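Side-chain contacts in ornithine carbamoyltransferase, mitochondrial (Coccidioides immitis, PDB 3SDS), which catalyses the transfer of the carbamoyl group from carbamoyl phosphate to L-ornithine, giving L-citrulline and phosphate in arginine biosynthesis: residues A[61-66]-A[345-350]; A[127-130]-A[134-137]; A[247-250]-A[254-257]. All coordinates share one frame; numbering follows the deposited sequence.

Contact 1 of 3, residues A[61-66]-A[345-350]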
loop_
_atom_site.group_PDB
_atom_site.type_symbol
_atom_site.label_atom_id
_atom_site.label_comp_id
_atom_site.label_asym_id
_atom_site.label_seq_id
_atom_site.Cartn_x
_atom_site.Cartn_y
_atom_site.Cartn_z
ATOM N N THR A 61 -7.141 11.342 18.766
ATOM C CA THR A 61 -6.579 10.026 19.119
ATOM C C THR A 61 -7.538 8.851 18.841
ATOM O O THR A 61 -8.598 8.769 19.441
ATOM C CB THR A 61 -6.086 9.987 20.597
ATOM O OG1 THR A 61 -5.365 11.183 20.872
ATOM C CG2 THR A 61 -5.145 8.796 20.856
ATOM N N GLY A 62 -7.157 7.944 17.944
ATOM C CA GLY A 62 -8.054 6.887 17.523
ATOM C C GLY A 62 -9.362 7.372 16.897
ATOM O O GLY A 62 -10.317 6.618 16.803
ATOM N N ALA A 63 -9.429 8.620 16.457
ATOM C CA ALA A 63 -10.650 9.136 15.850
ATOM C C ALA A 63 -11.099 8.342 14.609
ATOM O O ALA A 63 -12.294 8.274 14.318
ATOM C CB ALA A 63 -10.491 10.596 15.501
ATOM N N LEU A 64 -10.150 7.749 13.884
ATOM C CA LEU A 64 -10.464 6.992 12.663
ATOM C C LEU A 64 -10.123 5.502 12.747
ATOM O O LEU A 64 -9.972 4.846 11.705
ATOM C CB LEU A 64 -9.743 7.587 11.445
ATOM C CG LEU A 64 -10.251 8.864 10.773
ATOM C CD1 LEU A 64 -9.521 9.031 9.489
ATOM C CD2 LEU A 64 -11.748 8.813 10.533
ATOM N N SER A 65 -10.006 4.952 13.951
ATOM C CA SER A 65 -9.541 3.575 14.050
ATOM C C SER A 65 -10.619 2.556 13.631
ATOM O O SER A 65 -11.803 2.745 13.876
ATOM C CB SER A 65 -9.027 3.287 15.453
ATOM O OG SER A 65 -10.122 3.299 16.352
ATOM N N GLY A 66 -10.190 1.467 13.006
ATOM C CA GLY A 66 -11.108 0.539 12.366
ATOM C C GLY A 66 -11.523 0.992 10.966
ATOM O O GLY A 66 -12.143 0.209 10.230
ATOM N N PHE A 345 -14.531 16.882 7.874
ATOM C CA PHE A 345 -15.481 16.301 6.934
ATOM C C PHE A 345 -15.847 14.858 7.258
ATOM O O PHE A 345 -16.993 14.461 7.042
ATOM C CB PHE A 345 -15.034 16.502 5.474
ATOM C CG PHE A 345 -15.256 17.918 4.977
ATOM C CD1 PHE A 345 -16.438 18.267 4.315
ATOM C CD2 PHE A 345 -14.305 18.916 5.215
ATOM C CE1 PHE A 345 -16.658 19.569 3.886
ATOM C CE2 PHE A 345 -14.513 20.239 4.778
ATOM C CZ PHE A 345 -15.692 20.563 4.122
ATOM N N VAL A 346 -14.901 14.096 7.807
ATOM C CA VAL A 346 -15.151 12.688 8.117
ATOM C C VAL A 346 -15.593 12.460 9.583
ATOM O O VAL A 346 -16.634 11.849 9.834
ATOM C CB VAL A 346 -13.950 11.790 7.761
ATOM C CG1 VAL A 346 -14.353 10.304 7.857
ATOM C CG2 VAL A 346 -13.422 12.135 6.365
ATOM N N VAL A 347 -14.806 12.949 10.540
ATOM C CA VAL A 347 -15.119 12.739 11.946
ATOM C C VAL A 347 -16.277 13.620 12.402
ATOM O O VAL A 347 -17.197 13.116 13.032
ATOM C CB VAL A 347 -13.893 12.960 12.856
ATOM C CG1 VAL A 347 -14.202 12.535 14.290
ATOM C CG2 VAL A 347 -12.708 12.193 12.325
ATOM N N ASN A 348 -16.239 14.919 12.093
ATOM C CA ASN A 348 -17.305 15.833 12.510
ATOM C C ASN A 348 -18.462 15.889 11.516
ATOM O O ASN A 348 -19.341 16.771 11.581
ATOM C CB ASN A 348 -16.732 17.213 12.789
ATOM C CG ASN A 348 -15.787 17.206 13.968
ATOM O OD1 ASN A 348 -15.893 16.346 14.854
ATOM N ND2 ASN A 348 -14.833 18.146 13.983
ATOM N N LYS A 349 -18.456 14.923 10.597
ATOM C CA LYS A 349 -19.482 14.799 9.562
ATOM C C LYS A 349 -19.891 16.168 8.975
ATOM O O LYS A 349 -21.060 16.403 8.688
ATOM C CB LYS A 349 -20.688 14.007 10.111
ATOM C CG LYS A 349 -20.282 12.821 11.016
ATOM C CD LYS A 349 -20.972 11.497 10.665
ATOM C CE LYS A 349 -20.093 10.289 11.102
ATOM N NZ LYS A 349 -20.513 8.977 10.469
ATOM N N GLY A 350 -18.924 17.074 8.825
ATOM C CA GLY A 350 -19.202 18.353 8.188
ATOM C C GLY A 350 -19.560 19.545 9.069
ATOM O O GLY A 350 -19.675 20.655 8.559
#
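L64 lays its CD2 methyl against V346 and V347, where a type I beta turn meets the last turn of a long helix. The turn runs from G62 to S65, in the loop between helix 34-51 and strand 68-73 of the carbamoyl phosphate domain. The helix, 327-347, ends near the C terminus of the chain.

The L64 side chain can be followed outward. Its CG lies anti to the carbonyl carbon (chi1 -77°), and chi2 (-169°) puts CD1 in line with the chain, which makes CD2 the branch turned to the helix. L64 CB is still 5.5 Å from V347 CG2. L64 CG is 4.4 Å from V347 CG2. At the tip, L64 CD2 makes the contact, 3.9 Å from V347 CG2. The same L64 CD2 lies 4.0 Å from CG1 of V346, so one methyl touches two successive helix residues. L64 runs at about a right angle to the V346 side chain and at a slant to that of V347.

The contacts of L64 CD2 with V346 CG1 and V347 CG2 are apolar, methyl to methyl. The backbone of L64 also bonds to M91, just after helix 78-90. On the helix side, N348 is the first residue to leave helical geometry, and G350 O then accepts a hydrogen bond from NH1 of R24. The end of the chain thus packs back against the N-terminal part of the fold. At the outer side of the contact, CB of A63 points at the helix and lies 4.2 Å from V347 CG2, the methyl that L64 also meets.

Contact 2 of 3, residues A[127-130]-A[134-137]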
loop_
_atom_site.group_PDB
_atom_site.type_symbol
_atom_site.label_atom_id
_atom_site.label_comp_id
_atom_site.label_asym_id
_atom_site.label_seq_id
_atom_site.Cartn_x
_atom_site.Cartn_y
_atom_site.Cartn_z
ATOM N N ALA A 127 -10.060 11.953 -3.848
ATOM C CA ALA A 127 -10.014 11.608 -5.274
ATOM C C ALA A 127 -9.332 12.631 -6.151
ATOM O O ALA A 127 -9.501 13.839 -5.956
ATOM C CB ALA A 127 -11.421 11.334 -5.808
ATOM N N ARG A 128 -8.572 12.138 -7.123
ATOM C CA ARG A 128 -8.067 12.990 -8.177
ATOM C C ARG A 128 -8.457 12.450 -9.516
ATOM O O ARG A 128 -8.189 11.291 -9.841
ATOM C CB ARG A 128 -6.553 13.136 -8.147
ATOM C CG ARG A 128 -6.042 13.726 -9.455
ATOM C CD ARG A 128 -4.593 14.067 -9.422
ATOM N NE ARG A 128 -4.228 14.718 -10.673
ATOM C CZ ARG A 128 -2.979 14.984 -11.058
ATOM N NH1 ARG A 128 -1.941 14.647 -10.286
ATOM N NH2 ARG A 128 -2.767 15.585 -12.228
ATOM N N VAL A 129 -9.072 13.312 -10.309
ATOM C CA VAL A 129 -9.449 12.947 -11.671
ATOM C C VAL A 129 -9.037 14.052 -12.661
ATOM O O VAL A 129 -8.378 15.033 -12.262
ATOM C CB VAL A 129 -10.959 12.577 -11.760
ATOM C CG1 VAL A 129 -11.159 11.105 -11.441
ATOM C CG2 VAL A 129 -11.785 13.448 -10.814
ATOM N N GLY A 130 -9.397 13.880 -13.936
ATOM C CA GLY A 130 -9.137 14.895 -14.965
ATOM C C GLY A 130 -10.157 16.032 -14.942
ATOM O O GLY A 130 -10.026 16.976 -14.139
ATOM N N ASP A 134 -16.218 15.043 -14.038
ATOM C CA ASP A 134 -15.938 13.707 -13.494
ATOM C C ASP A 134 -16.135 13.613 -11.969
ATOM O O ASP A 134 -16.890 12.754 -11.501
ATOM C CB ASP A 134 -14.529 13.232 -13.882
ATOM C CG ASP A 134 -14.513 12.388 -15.146
ATOM O OD1 ASP A 134 -13.729 12.707 -16.060
ATOM O OD2 ASP A 134 -15.270 11.399 -15.227
ATOM N N ILE A 135 -15.471 14.492 -11.211
ATOM C CA ILE A 135 -15.522 14.452 -9.735
ATOM C C ILE A 135 -16.930 14.692 -9.148
ATOM O O ILE A 135 -17.325 14.034 -8.179
ATOM C CB ILE A 135 -14.433 15.378 -9.060
ATOM C CG1 ILE A 135 -14.403 15.231 -7.539
ATOM C CG2 ILE A 135 -14.662 16.835 -9.383
ATOM C CD1 ILE A 135 -13.574 14.120 -7.051
ATOM N N ALA A 136 -17.683 15.620 -9.738
ATOM C CA ALA A 136 -19.046 15.896 -9.275
ATOM C C ALA A 136 -19.951 14.668 -9.416
ATOM O O ALA A 136 -20.677 14.325 -8.487
ATOM C CB ALA A 136 -19.637 17.116 -9.984
ATOM N N ASN A 137 -19.879 13.997 -10.559
ATOM C CA ASN A 137 -20.679 12.791 -10.792
ATOM C C ASN A 137 -20.384 11.658 -9.785
ATOM O O ASN A 137 -21.285 10.941 -9.343
ATOM C CB ASN A 137 -20.522 12.320 -12.252
ATOM C CG ASN A 137 -21.104 13.328 -13.274
ATOM O OD1 ASN A 137 -22.080 14.028 -12.993
ATOM N ND2 ASN A 137 -20.493 13.394 -14.460
#
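V129 and A127 pack against I135, joining strand 124-128 and the residue after it to helix 132-141. These elements begin the beta-alpha-beta unit that continues into strand 146-148.

The apolar contacts come in two places. CG2 of V129 sits 3.7 Å from CB of I135, near the root of that side chain, and 3.9 Å from I135 N. The two side chains meet at a slant. Further along, I135 CD1 reaches CB of A127 at 3.7 Å. In I135, chi1 (-175°) sets CG1 anti to the backbone N, and chi2 (85°) then swings CD1 to A127. A127 and V129 therefore touch opposite ends of one isoleucine.

The polar residue D134 enters through its aliphatic part. D134 CB is 4.1 Å from V129 CG2. D134 also touches L111 of helix 111-119.

Backbone hydrogen bonds hold the strand in its sheet: A127 pairs with I147 and A149, and R128 with M72.

The CB of R128 leaves the strand away from the helix, and the side chain touches S77 and L150. By similarity, R128 and S77 bind carbamoyl phosphate. The chemistry is thus divided between two sides of the strand. Between these segments the helix side is joined by apolar packing, and the other side carries the guanidinium group probably used for substrate.

Contact 3 of 3, residues A[247-250]-A[254-257]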
loop_
_atom_site.group_PDB
_atom_site.type_symbol
_atom_site.label_atom_id
_atom_site.label_comp_id
_atom_site.label_asym_id
_atom_site.label_seq_id
_atom_site.Cartn_x
_atom_site.Cartn_y
_atom_site.Cartn_z
ATOM N N THR A 247 -7.164 42.165 -9.423
ATOM C CA THR A 247 -6.487 42.928 -10.476
ATOM C C THR A 247 -5.946 41.987 -11.561
ATOM O O THR A 247 -5.287 40.984 -11.247
ATOM C CB THR A 247 -5.372 43.811 -9.866
ATOM O OG1 THR A 247 -5.985 44.940 -9.236
ATOM C CG2 THR A 247 -4.357 44.312 -10.919
ATOM N N GLN A 248 -6.241 42.317 -12.822
ATOM C CA GLN A 248 -5.839 41.520 -13.983
ATOM C C GLN A 248 -4.896 42.290 -14.920
ATOM O O GLN A 248 -5.251 43.371 -15.406
ATOM C CB GLN A 248 -7.072 41.090 -14.762
ATOM C CG GLN A 248 -8.081 40.291 -13.968
ATOM C CD GLN A 248 -8.796 39.267 -14.833
ATOM O OE1 GLN A 248 -8.201 38.271 -15.256
ATOM N NE2 GLN A 248 -10.068 39.505 -15.103
ATOM N N THR A 249 -3.711 41.737 -15.194
ATOM C CA THR A 249 -2.711 42.438 -16.038
ATOM C C THR A 249 -1.967 41.506 -17.009
ATOM O O THR A 249 -1.977 40.291 -16.839
ATOM C CB THR A 249 -1.714 43.301 -15.162
ATOM O OG1 THR A 249 -0.711 43.918 -15.976
ATOM C CG2 THR A 249 -1.038 42.460 -14.119
ATOM N N THR A 250 -1.332 42.088 -18.023
ATOM C CA THR A 250 -0.480 41.373 -18.984
ATOM C C THR A 250 1.009 41.643 -18.703
ATOM O O THR A 250 1.887 40.909 -19.171
ATOM C CB THR A 250 -0.873 41.769 -20.446
ATOM O OG1 THR A 250 -2.050 41.046 -20.815
ATOM C CG2 THR A 250 0.247 41.478 -21.478
ATOM N N VAL A 254 3.745 45.342 -13.307
ATOM C CA VAL A 254 2.551 45.999 -12.769
ATOM C C VAL A 254 2.009 45.228 -11.579
ATOM O O VAL A 254 1.651 45.821 -10.564
ATOM C CB VAL A 254 1.417 46.156 -13.836
ATOM C CG1 VAL A 254 0.173 46.803 -13.229
ATOM C CG2 VAL A 254 1.897 46.967 -15.019
ATOM N N ALA A 255 1.936 43.907 -11.709
ATOM C CA ALA A 255 1.411 43.066 -10.643
ATOM C C ALA A 255 2.220 43.197 -9.355
ATOM O O ALA A 255 1.655 43.367 -8.279
ATOM C CB ALA A 255 1.337 41.609 -11.089
ATOM N N VAL A 256 3.541 43.145 -9.464
ATOM C CA VAL A 256 4.400 43.071 -8.265
ATOM C C VAL A 256 4.398 44.322 -7.385
ATOM O O VAL A 256 4.890 44.274 -6.258
ATOM C CB VAL A 256 5.861 42.636 -8.606
ATOM C CG1 VAL A 256 5.898 41.157 -9.002
ATOM C CG2 VAL A 256 6.443 43.514 -9.705
ATOM N N LYS A 257 3.833 45.418 -7.900
ATOM C CA LYS A 257 3.798 46.699 -7.180
ATOM C C LYS A 257 3.211 46.539 -5.773
ATOM O O LYS A 257 2.054 46.103 -5.612
ATOM C CB LYS A 257 3.028 47.775 -7.973
#
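In the Rossmann-like ornithine-binding domain, T249 at the end of edge strand 246-249 packs on V254 and A255 of the short helix 252-255. The two branches of T249 divide the work. Its OG1 lies anti to the backbone N (chi1 177°) and faces V254. T249 OG1 is 3.8 Å from V254 CB. The V254 methyls CG1 and CG2 are each 4.1 Å from T249 OG1, so the oxygen lies over the fork of the valine. These are van der Waals contacts. The polar bond of T249 OG1 is made to the backbone N of V251, two residues on, as in an ST turn. That bond helps fix the rotation of the side chain where the strand turns into the helix.

On the other branch, T249 CG2 meets A255 CB at 3.9 Å and A255 N at 4.1 Å. Both T249 and A255 touch A218 of strand 214-218, so the helix also reaches the neighbouring strand. T249 bonds through its backbone to V217 and T219, and A255 O accepts a hydrogen bond from NZ of K190. A short helix folded back beside the edge strand it follows fits the open parallel alpha/beta sheet of the Rossmann type.

In the fold
Contact 1 opens first, at 61-66 in the N-terminal carbamoyl phosphate domain. It closes only at 345-350, after 278 intervening residues, so both other contacts fall within its span. Contact 2 closes a tight strand-to-helix loop at 127-137 in the four-stranded parallel sheet. The chain then passes to the five-stranded sheet of the ornithine domain, where contact 3 closes a similar short loop at 247-257. Contacts 2 and 3 follow in series without crossing, with centres 33 Å apart. Helix 327-347 finally returns the chain to contact 1, whose centre is 43 Å from that of contact 3. Contacts 2 and 3 join strand to following helix; contact 1 ties the C-terminal helix to the loop before strand 68-73.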